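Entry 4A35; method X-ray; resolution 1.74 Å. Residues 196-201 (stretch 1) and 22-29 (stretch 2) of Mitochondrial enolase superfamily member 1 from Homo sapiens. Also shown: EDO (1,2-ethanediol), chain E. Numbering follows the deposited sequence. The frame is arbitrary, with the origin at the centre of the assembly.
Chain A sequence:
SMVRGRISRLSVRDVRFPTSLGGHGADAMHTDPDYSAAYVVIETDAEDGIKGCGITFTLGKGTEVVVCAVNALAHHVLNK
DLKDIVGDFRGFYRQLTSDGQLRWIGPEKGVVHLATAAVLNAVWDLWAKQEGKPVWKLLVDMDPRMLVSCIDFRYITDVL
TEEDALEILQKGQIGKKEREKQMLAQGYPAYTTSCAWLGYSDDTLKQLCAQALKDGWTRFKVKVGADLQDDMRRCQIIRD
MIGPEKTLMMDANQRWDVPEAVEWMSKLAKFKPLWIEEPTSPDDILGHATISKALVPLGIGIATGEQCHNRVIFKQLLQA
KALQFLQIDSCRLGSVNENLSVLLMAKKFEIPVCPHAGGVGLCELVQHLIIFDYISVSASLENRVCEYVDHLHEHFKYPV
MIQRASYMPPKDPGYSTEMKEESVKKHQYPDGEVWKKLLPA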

# COMPACT_ATOMS: atom_id res chain seq x y z
N ALA A 196 -9.08 -26.83 -1.71
CA ALA A 196 -9.72 -25.55 -2.00
C ALA A 196 -9.65 -25.05 -3.43
O ALA A 196 -10.50 -24.24 -3.81
CB ALA A 196 -9.08 -24.45 -1.11
N TRP A 197 -8.63 -25.45 -4.17
CA TRP A 197 -8.23 -24.77 -5.41
C TRP A 197 -9.18 -24.94 -6.57
O TRP A 197 -9.94 -25.92 -6.65
CB TRP A 197 -6.77 -25.14 -5.79
CG TRP A 197 -5.83 -25.08 -4.61
CD1 TRP A 197 -5.21 -26.14 -3.99
CD2 TRP A 197 -5.42 -23.90 -3.88
NE1 TRP A 197 -4.39 -25.67 -2.96
CE2 TRP A 197 -4.53 -24.31 -2.86
CE3 TRP A 197 -5.70 -22.51 -4.03
CZ2 TRP A 197 -3.95 -23.39 -1.96
CZ3 TRP A 197 -5.05 -21.61 -3.20
CH2 TRP A 197 -4.22 -22.05 -2.16
N LEU A 198 -9.19 -23.91 -7.44
CA LEU A 198 -9.98 -23.90 -8.67
C LEU A 198 -9.31 -24.78 -9.77
O LEU A 198 -8.08 -24.89 -9.82
CB LEU A 198 -10.17 -22.46 -9.18
CG LEU A 198 -10.84 -21.36 -8.31
CD1 LEU A 198 -11.61 -20.35 -9.19
CD2 LEU A 198 -11.70 -21.89 -7.27
N GLY A 199 -10.14 -25.36 -10.64
CA GLY A 199 -9.68 -26.14 -11.80
C GLY A 199 -9.76 -27.64 -11.68
O GLY A 199 -9.51 -28.36 -12.67
N TYR A 200 -10.08 -28.16 -10.48
CA TYR A 200 -10.16 -29.59 -10.25
C TYR A 200 -11.44 -30.20 -10.83
O TYR A 200 -12.54 -29.66 -10.61
CB TYR A 200 -10.15 -29.90 -8.74
CG TYR A 200 -8.91 -29.52 -7.96
CD1 TYR A 200 -7.63 -29.72 -8.50
CD2 TYR A 200 -9.00 -29.05 -6.65
CE1 TYR A 200 -6.49 -29.41 -7.76
CE2 TYR A 200 -7.87 -28.75 -5.91
CZ TYR A 200 -6.61 -28.92 -6.47
OH TYR A 200 -5.50 -28.63 -5.72
N SER A 201 -11.30 -31.35 -11.50
CA SER A 201 -12.46 -32.12 -11.94
C SER A 201 -13.19 -32.64 -10.67
O SER A 201 -12.61 -32.63 -9.58
CB SER A 201 -12.02 -33.29 -12.82
OG SER A 201 -11.34 -34.25 -12.03
C1 EDO E . -2.79 -23.39 -12.47
O1 EDO E . -1.70 -22.59 -12.95
C2 EDO E . -2.59 -23.62 -10.97
O2 EDO E . -1.35 -24.28 -10.78
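Stretch 2 (22-29) GGHGADAM

Gly25 sits over one face of the Trp197 indole: its CA stands 3.5 Å from the centroid of the six-membered ring, 18° off the ring normal, a CH-pi contact over the face, and Gly25 N approaches Trp197 CG to 3.3 Å. With phi/psi of 87/-2, Gly25 adopts a backbone conformation in which a CB would be jammed against the preceding carbonyl; that CB would point away from stretch 1.

Neither stretch forms regular helix or strand, so the register rests on individual pairs. The nearest CA atoms are those of Leu198 and Ala26, 5.4 Å apart, and there Leu198 N donates to Ala26 O at 3.1 Å with a nearly straight N-H...O angle of 170°. The same oxygen, Ala26 O, lies 3.3 Å from Trp197 CE3, at the ring edge.

The contacts do not follow one simple order: Trp197 meets His24, Gly25 and Ala26, Leu198 meets Ala26 to Ala28, and Tyr200 reaches back to Gly23 and His24. Tyr200 OH and His24 ND1 share a hydrogen bond of 2.7 Å at 175°, and the rings meet rim to rim, planes at 63°. Leu198 CD1 packs 4.2 Å from Ala28 CB.

One water ties the backbones together, donating to Gly23 O (2.7 Å from the water O) and Leu198 O (2.9 Å) and accepting from Ala26 N (3.1 Å). Together the stretches bury 396 Å².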

# COMPACT_ATOMS: atom_id res chain seq x y z
N GLY A 22 2.03 -27.08 -11.70
CA GLY A 22 1.61 -28.22 -10.88
C GLY A 22 0.12 -28.40 -10.86
O GLY A 22 -0.36 -29.50 -10.60
N GLY A 23 -0.64 -27.33 -11.14
CA GLY A 23 -2.09 -27.47 -11.18
C GLY A 23 -2.78 -27.12 -9.88
O GLY A 23 -4.01 -27.05 -9.85
N HIS A 24 -2.02 -26.88 -8.80
CA HIS A 24 -2.62 -26.48 -7.50
C HIS A 24 -2.39 -24.96 -7.30
O HIS A 24 -1.54 -24.35 -7.98
CB HIS A 24 -1.97 -27.28 -6.32
CG HIS A 24 -1.90 -28.76 -6.54
ND1 HIS A 24 -3.02 -29.56 -6.36
CD2 HIS A 24 -0.85 -29.54 -6.90
CE1 HIS A 24 -2.61 -30.80 -6.60
NE2 HIS A 24 -1.32 -30.84 -6.96
N GLY A 25 -3.06 -24.38 -6.31
CA GLY A 25 -2.85 -22.97 -5.93
C GLY A 25 -3.67 -21.92 -6.67
O GLY A 25 -3.62 -20.74 -6.29
N ALA A 26 -4.49 -22.31 -7.64
CA ALA A 26 -5.30 -21.29 -8.34
C ALA A 26 -6.48 -20.83 -7.49
O ALA A 26 -7.18 -21.67 -6.89
CB ALA A 26 -5.85 -21.85 -9.64
N ASP A 27 -6.73 -19.52 -7.45
CA ASP A 27 -7.94 -19.01 -6.78
C ASP A 27 -8.68 -18.15 -7.81
O ASP A 27 -8.24 -18.07 -8.98
CB ASP A 27 -7.63 -18.31 -5.44
CG ASP A 27 -6.81 -17.05 -5.53
OD1 ASP A 27 -7.23 -16.11 -6.27
OD2 ASP A 27 -5.85 -16.93 -4.79
N ALA A 28 -9.80 -17.53 -7.42
CA ALA A 28 -10.61 -16.73 -8.37
C ALA A 28 -9.90 -15.44 -8.85
O ALA A 28 -10.27 -14.88 -9.90
CB ALA A 28 -11.93 -16.38 -7.73
N MET A 29 -8.96 -14.91 -8.03
CA MET A 29 -8.24 -13.69 -8.33
C MET A 29 -6.84 -13.96 -8.93
O MET A 29 -6.46 -13.33 -9.94
CB MET A 29 -8.14 -12.83 -7.05
CG MET A 29 -7.57 -11.43 -7.30
SD MET A 29 -8.67 -10.35 -8.29
CE MET A 29 -9.70 -9.65 -6.94
O HOH W 1 -5.37 -25.03 -8.75